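PDB 1O59: allantoicase from Saccharomyces cerevisiae, which catalyses the hydrolysis of allantoate to (S)-ureidoglycolate and urea, a step in using purines as a secondary nitrogen source. Local coordinates for residues A[80-88]-A[179-189]; A[42-51]-A[94-102]. All coordinates share one frame; numbering follows the deposited sequence.

Interaction 1: residues A[80-88]-A[179-189]; sequences YDGWETRRH and LKMYPDGGIAR
D81 meets R189 in a salt bridge at one end of this contact. Both terminal nitrogens of R189 close on one oxygen: OD1 of D81 lies 2.9 Å from NH1 of R189, and NH2 bonds to the same atom. The oxygen sits near the guanidinium plane, but the carboxylate is turned 51° against it. NH1 meets OD1 from above the carboxylate plane, and NH2 meets it on the syn side, from that same face. NH1 also bonds to the carbonyl of A188, and NE to T64, which fixes the guanidinium. At G82 the chains run close, and a side chain there would clash with the carbonyl of I187. W83 and I187 form an antiparallel hydrogen-bonded pair, with N of W83 2.7 Å from O of I187 and N of I187 2.8 Å from O of W83. The indole turns to the I187 side of the sheet. M181, a selenomethionine bent at chi3 (64°), lays its CE over one face of the six-membered ring of W83, 3.6 Å from the centroid. This is a CH-pi and Met-aromatic contact. CD2 of L179 touches CZ3 of W83, and NE1 of W83 bonds to the backbone O of D51. E84 faces G186 as a non-hydrogen-bonded pair; its carboxylate goes to N120. N of T85 bonds to O of G185 at 3.0 Å. OG1 of T85 stands between its backbone N and carbonyl carbon (chi1 57°), which puts it beside N of G185, its donor, and CB of D184. NH1 of R86 comes near CB of D184. T85 and R86 both have D94 as a further partner. A water joins N of H88 to OD1 of D184, whose OD2 bonds to N89. W83, M181, L179 and I187 thus make an apolar centre between D81–R189 and the polar T85–D184 region. The buried charge of D81 is probably balanced by R189.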
loop_
_atom_site.group_PDB
_atom_site.type_symbol
_atom_site.label_atom_id
_atom_site.label_comp_id
_atom_site.label_asym_id
_atom_site.label_seq_id
_atom_site.Cartn_x
_atom_site.Cartn_y
_atom_site.Cartn_z
ATOM N N TYR A 80 -23.559 -3.326 -1.623
ATOM C CA TYR A 80 -22.840 -2.403 -0.748
ATOM C C TYR A 80 -21.360 -2.633 -0.999
ATOM O O TYR A 80 -20.910 -3.790 -1.117
ATOM C CB TYR A 80 -23.149 -2.736 0.685
ATOM C CG TYR A 80 -23.939 -1.736 1.486
ATOM C CD1 TYR A 80 -25.254 -2.026 1.895
ATOM C CD2 TYR A 80 -23.345 -0.536 1.934
ATOM C CE1 TYR A 80 -25.970 -1.122 2.718
ATOM C CE2 TYR A 80 -24.049 0.372 2.730
ATOM C CZ TYR A 80 -25.357 0.076 3.124
ATOM O OH TYR A 80 -26.053 0.962 3.926
ATOM N N ASP A 81 -20.607 -1.542 -1.076
ATOM C CA ASP A 81 -19.196 -1.613 -1.390
ATOM C C ASP A 81 -18.460 -1.787 -0.084
ATOM O O ASP A 81 -17.952 -0.827 0.525
ATOM C CB ASP A 81 -18.766 -0.357 -2.119
ATOM C CG ASP A 81 -17.379 -0.469 -2.705
ATOM O OD1 ASP A 81 -16.629 -1.436 -2.382
ATOM O OD2 ASP A 81 -16.962 0.388 -3.510
ATOM N N GLY A 82 -18.449 -3.033 0.366
ATOM C CA GLY A 82 -18.009 -3.334 1.708
ATOM C C GLY A 82 -18.291 -4.718 2.199
ATOM O O GLY A 82 -18.852 -5.561 1.493
ATOM N N TRP A 83 -17.889 -4.949 3.427
ATOM C CA TRP A 83 -18.189 -6.180 4.131
ATOM C C TRP A 83 -19.350 -5.903 5.070
ATOM O O TRP A 83 -19.277 -4.962 5.866
ATOM C CB TRP A 83 -16.975 -6.605 4.946
ATOM C CG TRP A 83 -17.179 -7.820 5.784
ATOM C CD1 TRP A 83 -17.840 -8.946 5.429
ATOM C CD2 TRP A 83 -16.704 -8.029 7.101
ATOM N NE1 TRP A 83 -17.810 -9.859 6.445
ATOM C CE2 TRP A 83 -17.106 -9.326 7.492
ATOM C CE3 TRP A 83 -15.956 -7.250 8.011
ATOM C CZ2 TRP A 83 -16.784 -9.882 8.766
ATOM C CZ3 TRP A 83 -15.629 -7.800 9.281
ATOM C CH2 TRP A 83 -16.054 -9.102 9.641
ATOM N N GLU A 84 -20.428 -6.664 4.949
ATOM C CA GLU A 84 -21.518 -6.526 5.870
ATOM C C GLU A 84 -22.139 -7.875 6.222
ATOM O O GLU A 84 -22.437 -8.692 5.336
ATOM C CB GLU A 84 -22.602 -5.567 5.340
ATOM C CG GLU A 84 -23.700 -5.314 6.370
ATOM C CD GLU A 84 -24.912 -4.609 5.818
ATOM O OE1 GLU A 84 -24.901 -4.254 4.614
ATOM O OE2 GLU A 84 -25.874 -4.387 6.609
ATOM N N THR A 85 -22.330 -8.093 7.525
ATOM C CA THR A 85 -22.777 -9.382 8.040
ATOM C C THR A 85 -24.211 -9.357 8.466
ATOM O O THR A 85 -24.815 -8.309 8.585
ATOM C CB THR A 85 -21.911 -9.816 9.237
ATOM O OG1 THR A 85 -21.924 -8.819 10.285
ATOM C CG2 THR A 85 -20.423 -9.975 8.764
ATOM N N ARG A 86 -24.766 -10.539 8.664
ATOM C CA ARG A 86 -26.146 -10.658 9.111
ATOM C C ARG A 86 -26.300 -10.052 10.504
ATOM O O ARG A 86 -25.321 -9.863 11.235
ATOM C CB ARG A 86 -26.594 -12.122 9.111
ATOM C CG ARG A 86 -25.656 -13.078 9.853
ATOM C CD ARG A 86 -25.815 -13.185 11.365
ATOM N NE ARG A 86 -24.611 -13.810 11.881
ATOM C CZ ARG A 86 -23.445 -13.201 12.003
ATOM N NH1 ARG A 86 -23.304 -11.905 11.730
ATOM N NH2 ARG A 86 -22.406 -13.897 12.409
ATOM N N ARG A 87 -27.533 -9.760 10.862
ATOM C CA ARG A 87 -27.817 -9.199 12.158
ATOM C C ARG A 87 -27.829 -10.250 13.273
ATOM O O ARG A 87 -27.974 -11.464 13.047
ATOM C CB ARG A 87 -29.194 -8.544 12.152
ATOM C CG ARG A 87 -29.409 -7.433 11.156
ATOM C CD ARG A 87 -30.644 -6.560 11.560
ATOM N NE ARG A 87 -30.988 -5.535 10.570
ATOM C CZ ARG A 87 -31.961 -4.660 10.720
ATOM N NH1 ARG A 87 -32.674 -4.632 11.846
ATOM N NH2 ARG A 87 -32.213 -3.810 9.738
ATOM N N HIS A 88 -27.745 -9.736 14.495
ATOM C CA HIS A 88 -27.969 -10.511 15.685
ATOM C C HIS A 88 -26.970 -11.656 15.839
ATOM O O HIS A 88 -27.354 -12.773 16.208
ATOM C CB HIS A 88 -29.409 -11.000 15.688
ATOM C CG HIS A 88 -30.396 -9.929 15.344
ATOM N ND1 HIS A 88 -31.529 -10.166 14.596
ATOM C CD2 HIS A 88 -30.403 -8.602 15.627
ATOM C CE1 HIS A 88 -32.191 -9.035 14.437
ATOM N NE2 HIS A 88 -31.533 -8.073 15.055
ATOM N N LEU A 179 -9.272 -9.270 11.567
ATOM C CA LEU A 179 -10.118 -8.143 11.907
ATOM C C LEU A 179 -11.329 -8.672 12.643
ATOM O O LEU A 179 -11.988 -9.589 12.182
ATOM C CB LEU A 179 -10.524 -7.420 10.625
ATOM C CG LEU A 179 -11.627 -6.365 10.697
ATOM C CD1 LEU A 179 -11.186 -5.152 11.464
ATOM C CD2 LEU A 179 -12.001 -6.024 9.249
ATOM N N LYS A 180 -11.600 -8.102 13.805
ATOM C CA LYS A 180 -12.764 -8.469 14.600
ATOM C C LYS A 180 -13.713 -7.269 14.655
ATOM O O LYS A 180 -13.295 -6.163 14.950
ATOM C CB LYS A 180 -12.345 -8.842 16.026
ATOM C CG LYS A 180 -11.385 -10.018 16.188
ATOM C CD LYS A 180 -11.414 -10.472 17.672
ATOM C CE LYS A 180 -10.681 -11.804 17.911
ATOM N NZ LYS A 180 -10.491 -12.134 19.389
HETATM N N MSE A 181 -14.988 -7.506 14.370
HETATM C CA MSE A 181 -16.069 -6.516 14.483
HETATM C C MSE A 181 -17.084 -7.000 15.530
HETATM O O MSE A 181 -17.641 -8.110 15.410
HETATM C CB MSE A 181 -16.746 -6.393 13.104
HETATM C CG MSE A 181 -18.139 -5.751 13.073
HETATM SE SE MSE A 181 -18.655 -5.231 11.238
HETATM C CE MSE A 181 -18.705 -6.869 10.496
ATOM N N TYR A 182 -17.324 -6.165 16.533
ATOM C CA TYR A 182 -18.170 -6.526 17.652
ATOM C C TYR A 182 -19.525 -5.806 17.609
ATOM O O TYR A 182 -19.554 -4.577 17.808
ATOM C CB TYR A 182 -17.499 -6.141 18.973
ATOM C CG TYR A 182 -16.104 -6.691 19.220
ATOM C CD1 TYR A 182 -14.977 -6.088 18.650
ATOM C CD2 TYR A 182 -15.905 -7.760 20.095
ATOM C CE1 TYR A 182 -13.698 -6.553 18.918
ATOM C CE2 TYR A 182 -14.629 -8.243 20.367
ATOM C CZ TYR A 182 -13.530 -7.635 19.787
ATOM O OH TYR A 182 -12.270 -8.122 20.062
ATOM N N PRO A 183 -20.642 -6.520 17.402
ATOM C CA PRO A 183 -20.716 -7.971 17.205
ATOM C C PRO A 183 -20.963 -8.361 15.751
ATOM O O PRO A 183 -20.788 -9.524 15.388
ATOM C CB PRO A 183 -21.922 -8.356 18.040
ATOM C CG PRO A 183 -22.812 -7.197 17.873
ATOM C CD PRO A 183 -21.930 -5.974 17.849
ATOM N N ASP A 184 -21.340 -7.363 14.954
ATOM C CA ASP A 184 -21.739 -7.506 13.575
ATOM C C ASP A 184 -21.985 -6.098 12.984
ATOM O O ASP A 184 -22.059 -5.116 13.729
ATOM C CB ASP A 184 -22.991 -8.401 13.439
ATOM C CG ASP A 184 -24.158 -7.949 14.283
ATOM O OD1 ASP A 184 -24.778 -6.927 13.968
ATOM O OD2 ASP A 184 -24.585 -8.594 15.258
ATOM N N GLY A 185 -22.084 -6.011 11.653
ATOM C CA GLY A 185 -22.345 -4.738 10.973
ATOM C C GLY A 185 -21.652 -4.605 9.630
ATOM O O GLY A 185 -21.411 -5.583 8.934
ATOM N N GLY A 186 -21.292 -3.382 9.278
ATOM C CA GLY A 186 -20.641 -3.134 8.004
ATOM C C GLY A 186 -19.357 -2.345 8.140
ATOM O O GLY A 186 -19.220 -1.458 9.012
ATOM N N ILE A 187 -18.417 -2.694 7.274
ATOM C CA ILE A 187 -17.202 -1.939 7.087
ATOM C C ILE A 187 -16.895 -1.888 5.581
ATOM O O ILE A 187 -16.843 -2.919 4.912
ATOM C CB ILE A 187 -16.019 -2.592 7.844
ATOM C CG1 ILE A 187 -16.253 -2.578 9.377
ATOM C CG2 ILE A 187 -14.695 -1.873 7.503
ATOM C CD1 ILE A 187 -15.258 -3.455 10.149
ATOM N N ALA A 188 -16.625 -0.684 5.087
ATOM C CA ALA A 188 -16.311 -0.460 3.681
ATOM C C ALA A 188 -14.874 -0.891 3.354
ATOM O O ALA A 188 -14.671 -1.764 2.490
ATOM C CB ALA A 188 -16.549 1.013 3.321
ATOM N N ARG A 189 -13.896 -0.323 4.069
ATOM C CA ARG A 189 -12.482 -0.597 3.794
ATOM C C ARG A 189 -11.668 -0.846 5.018
ATOM O O ARG A 189 -11.909 -0.231 6.082
ATOM C CB ARG A 189 -11.811 0.547 3.030
ATOM C CG ARG A 189 -12.277 0.715 1.578
ATOM C CD ARG A 189 -11.981 -0.461 0.680
ATOM N NE ARG A 189 -12.421 -0.184 -0.703
ATOM C CZ ARG A 189 -13.659 -0.352 -1.161
ATOM N NH1 ARG A 189 -14.623 -0.857 -0.402
ATOM N NH2 ARG A 189 -13.922 -0.058 -2.417
HETATM O O HOH W 1 -27.478 -7.013 14.558
#

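Interaction 2: residues A[42-51]-A[94-102]; sequences LGGQVVSFSD and DWVIIKMGV
W95 lies flat against the backbone of F49 and S50. CB of S50 sits over the five-membered ring, 3.6 Å from its centroid, as a CH-pi contact. C of F49 lies above the same face nearer the rim, while S48 meets the ring at its edge. CG of W95 stands between its backbone N and carbonyl carbon (chi1 53°), which swings the indole across F49 and S50. Replacing W95 by alanine would remove the indole, which is likely to open a gap beside CB of S50 and uncover the F49 backbone. N of W95 donates to OG of S50 at 3.0 Å. OG of S50 in turn points its hydrogen to OD1 of D94; the length of this bond is doubtful.

Further along, V47 and S48 both face I97, a classic beta bulge. O of I97 accepts from N of V47 at 2.8 Å, and only weakly from N of S48. The bulge brings V47 toward the partner strand, where its CB rests on CG2 of I97 and its CG2 on CB of K99. On the other face, CG1 of V46 fits against CG2 of V96 at 3.8 Å. Regular pairing resumes at Q45 and K99. Beyond it G101 presses into the loop at L42 and G43, its CA 3.2 Å from O of L42; a side chain would clash there. Strands 45-49 and 94-99 thus form a bulged pair at the edge of a five-stranded antiparallel sheet. That sheet faces a second one, consistent with the beta sandwich of the galactose-binding-domain-like clan.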
loop_
_atom_site.group_PDB
_atom_site.type_symbol
_atom_site.label_atom_id
_atom_site.label_comp_id
_atom_site.label_asym_id
_atom_site.label_seq_id
_atom_site.Cartn_x
_atom_site.Cartn_y
_atom_site.Cartn_z
ATOM N N LEU A 42 -1.205 -5.398 -3.737
ATOM C CA LEU A 42 0.084 -6.063 -3.594
ATOM C C LEU A 42 -0.078 -7.528 -3.205
ATOM O O LEU A 42 0.870 -8.191 -2.824
ATOM C CB LEU A 42 1.058 -5.309 -2.666
ATOM C CG LEU A 42 0.668 -4.900 -1.252
ATOM C CD1 LEU A 42 0.458 -6.130 -0.340
ATOM C CD2 LEU A 42 1.705 -3.938 -0.656
ATOM N N GLY A 43 -1.280 -8.036 -3.356
ATOM C CA GLY A 43 -1.517 -9.461 -3.261
ATOM C C GLY A 43 -2.146 -9.919 -1.963
ATOM O O GLY A 43 -2.145 -11.119 -1.674
ATOM N N GLY A 44 -2.679 -8.980 -1.186
ATOM C CA GLY A 44 -3.466 -9.320 -0.010
ATOM C C GLY A 44 -4.659 -10.198 -0.368
ATOM O O GLY A 44 -5.284 -9.995 -1.415
ATOM N N GLN A 45 -4.972 -11.162 0.494
ATOM C CA GLN A 45 -6.006 -12.151 0.226
ATOM C C GLN A 45 -6.864 -12.437 1.431
ATOM O O GLN A 45 -6.344 -12.705 2.523
ATOM C CB GLN A 45 -5.376 -13.478 -0.158
ATOM C CG GLN A 45 -5.294 -13.747 -1.636
ATOM C CD GLN A 45 -4.095 -14.646 -1.969
ATOM O OE1 GLN A 45 -3.770 -15.583 -1.204
ATOM N NE2 GLN A 45 -3.416 -14.346 -3.091
ATOM N N VAL A 46 -8.170 -12.457 1.209
ATOM C CA VAL A 46 -9.081 -12.927 2.223
ATOM C C VAL A 46 -9.057 -14.447 2.257
ATOM O O VAL A 46 -9.404 -15.114 1.294
ATOM C CB VAL A 46 -10.513 -12.389 2.024
ATOM C CG1 VAL A 46 -11.425 -12.942 3.090
ATOM C CG2 VAL A 46 -10.514 -10.849 2.080
ATOM N N VAL A 47 -8.656 -14.970 3.410
ATOM C CA VAL A 47 -8.540 -16.392 3.670
ATOM C C VAL A 47 -9.863 -16.935 4.141
ATOM O O VAL A 47 -10.300 -17.999 3.701
ATOM C CB VAL A 47 -7.528 -16.670 4.799
ATOM C CG1 VAL A 47 -7.466 -18.196 5.135
ATOM C CG2 VAL A 47 -6.161 -16.111 4.456
ATOM N N SER A 48 -10.482 -16.225 5.076
ATOM C CA SER A 48 -11.715 -16.697 5.663
ATOM C C SER A 48 -12.500 -15.613 6.337
ATOM O O SER A 48 -12.022 -14.512 6.493
ATOM C CB SER A 48 -11.422 -17.787 6.688
ATOM O OG SER A 48 -12.619 -18.530 6.953
ATOM N N PHE A 49 -13.718 -15.943 6.756
ATOM C CA PHE A 49 -14.571 -14.968 7.413
ATOM C C PHE A 49 -15.654 -15.745 8.131
ATOM O O PHE A 49 -15.925 -16.910 7.813
ATOM C CB PHE A 49 -15.157 -13.958 6.388
ATOM C CG PHE A 49 -15.710 -14.630 5.155
ATOM C CD1 PHE A 49 -17.020 -15.119 5.140
ATOM C CD2 PHE A 49 -14.900 -14.852 4.039
ATOM C CE1 PHE A 49 -17.513 -15.798 4.031
ATOM C CE2 PHE A 49 -15.400 -15.513 2.920
ATOM C CZ PHE A 49 -16.710 -15.999 2.921
ATOM N N SER A 50 -16.237 -15.089 9.129
ATOM C CA SER A 50 -17.344 -15.635 9.898
ATOM C C SER A 50 -18.639 -15.624 9.096
ATOM O O SER A 50 -19.467 -16.510 9.214
ATOM C CB SER A 50 -17.555 -14.787 11.169
ATOM O OG SER A 50 -17.778 -13.420 10.863
ATOM N N ASP A 51 -18.824 -14.564 8.327
ATOM C CA ASP A 51 -20.082 -14.260 7.684
ATOM C C ASP A 51 -19.829 -13.117 6.715
ATOM O O ASP A 51 -18.886 -12.393 6.883
ATOM C CB ASP A 51 -21.127 -13.811 8.690
ATOM C CG ASP A 51 -22.502 -13.694 8.072
ATOM O OD1 ASP A 51 -23.100 -14.748 7.765
ATOM O OD2 ASP A 51 -23.054 -12.612 7.819
ATOM N N ASP A 94 -17.929 -10.851 14.728
ATOM C CA ASP A 94 -17.630 -11.327 13.385
ATOM C C ASP A 94 -16.155 -11.068 13.105
ATOM O O ASP A 94 -15.541 -10.195 13.734
ATOM C CB ASP A 94 -18.481 -10.598 12.332
ATOM C CG ASP A 94 -19.826 -11.250 12.115
ATOM O OD1 ASP A 94 -19.846 -12.497 11.890
ATOM O OD2 ASP A 94 -20.902 -10.580 12.157
ATOM N N TRP A 95 -15.603 -11.826 12.156
ATOM C CA TRP A 95 -14.194 -11.741 11.842
ATOM C C TRP A 95 -13.845 -12.072 10.384
ATOM O O TRP A 95 -14.598 -12.732 9.662
ATOM C CB TRP A 95 -13.391 -12.658 12.751
ATOM C CG TRP A 95 -13.896 -14.028 12.737
ATOM C CD1 TRP A 95 -14.772 -14.563 13.606
ATOM C CD2 TRP A 95 -13.556 -15.068 11.810
ATOM N NE1 TRP A 95 -15.027 -15.868 13.266
ATOM C CE2 TRP A 95 -14.286 -16.198 12.165
ATOM C CE3 TRP A 95 -12.710 -15.152 10.705
ATOM C CZ2 TRP A 95 -14.198 -17.390 11.465
ATOM C CZ3 TRP A 95 -12.630 -16.334 10.015
ATOM C CH2 TRP A 95 -13.363 -17.434 10.397
ATOM N N VAL A 96 -12.679 -11.594 9.979
ATOM C CA VAL A 96 -12.111 -11.914 8.674
ATOM C C VAL A 96 -10.614 -12.089 8.847
ATOM O O VAL A 96 -9.952 -11.309 9.560
ATOM C CB VAL A 96 -12.450 -10.820 7.600
ATOM C CG1 VAL A 96 -12.194 -9.436 8.120
ATOM C CG2 VAL A 96 -11.668 -11.033 6.341
ATOM N N ILE A 97 -10.106 -13.131 8.207
ATOM C CA ILE A 97 -8.704 -13.403 8.191
ATOM C C ILE A 97 -8.110 -13.026 6.822
ATOM O O ILE A 97 -8.659 -13.363 5.763
ATOM C CB ILE A 97 -8.447 -14.879 8.530
ATOM C CG1 ILE A 97 -8.835 -15.173 9.983
ATOM C CG2 ILE A 97 -6.979 -15.199 8.357
ATOM C CD1 ILE A 97 -9.033 -16.647 10.291
ATOM N N ILE A 98 -6.967 -12.337 6.855
ATOM C CA ILE A 98 -6.335 -11.831 5.628
ATOM C C ILE A 98 -4.849 -12.103 5.629
ATOM O O ILE A 98 -4.136 -11.741 6.579
ATOM C CB ILE A 98 -6.552 -10.320 5.457
ATOM C CG1 ILE A 98 -8.040 -9.956 5.525
ATOM C CG2 ILE A 98 -6.044 -9.874 4.096
ATOM C CD1 ILE A 98 -8.292 -8.531 5.939
ATOM N N LYS A 99 -4.394 -12.739 4.555
ATOM C CA LYS A 99 -3.007 -12.978 4.350
ATOM C C LYS A 99 -2.420 -11.757 3.661
ATOM O O LYS A 99 -3.002 -11.236 2.706
ATOM C CB LYS A 99 -2.817 -14.213 3.502
ATOM C CG LYS A 99 -1.391 -14.658 3.465
ATOM C CD LYS A 99 -1.208 -16.016 2.853
ATOM C CE LYS A 99 0.322 -16.313 2.780
ATOM N NZ LYS A 99 0.667 -17.485 1.898
HETATM N N MSE A 100 -1.278 -11.278 4.148
HETATM C CA MSE A 100 -0.609 -10.148 3.501
HETATM C C MSE A 100 -0.093 -10.548 2.124
HETATM O O MSE A 100 0.167 -11.721 1.845
HETATM C CB MSE A 100 0.616 -9.674 4.300
HETATM C CG MSE A 100 0.328 -9.221 5.698
HETATM SE SE MSE A 100 1.969 -8.879 6.666
HETATM C CE MSE A 100 1.201 -8.673 8.238
ATOM N N GLY A 101 0.113 -9.534 1.289
ATOM C CA GLY A 101 0.691 -9.757 -0.022
ATOM C C GLY A 101 2.194 -9.753 0.055
ATOM O O GLY A 101 2.852 -10.291 -0.792
ATOM N N VAL A 102 2.742 -9.112 1.077
ATOM C CA VAL A 102 4.174 -9.217 1.387
ATOM C C VAL A 102 4.418 -10.428 2.290
ATOM O O VAL A 102 3.498 -10.968 2.884
ATOM C CB VAL A 102 4.681 -7.951 2.073
ATOM C CG1 VAL A 102 4.486 -6.781 1.139
ATOM C CG2 VAL A 102 3.964 -7.715 3.417
HETATM O O HOH W 2 -1.763 -13.311 0.138
#

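Overall arrangement
Interactions 1 and 2 lie in the same allantoicase repeat, with centres about 14 Å apart. Their segments alternate along the chain. D94 of interaction 2 ties them together. Its OD2 accepts a probable hydrogen bond from OG1 of T85 at 2.8 Å and forms a salt bridge with NH1 of R86, also at 2.8 Å. D51 adds a second link, its OD2 bonding to N of R86. Strands 94-99 and 176-182 are neighbours in one sheet, while 83-84 pairs with 186-196 in the other. W83 touches V96, so the two sheets meet there. No ligand marks an active site in either contact.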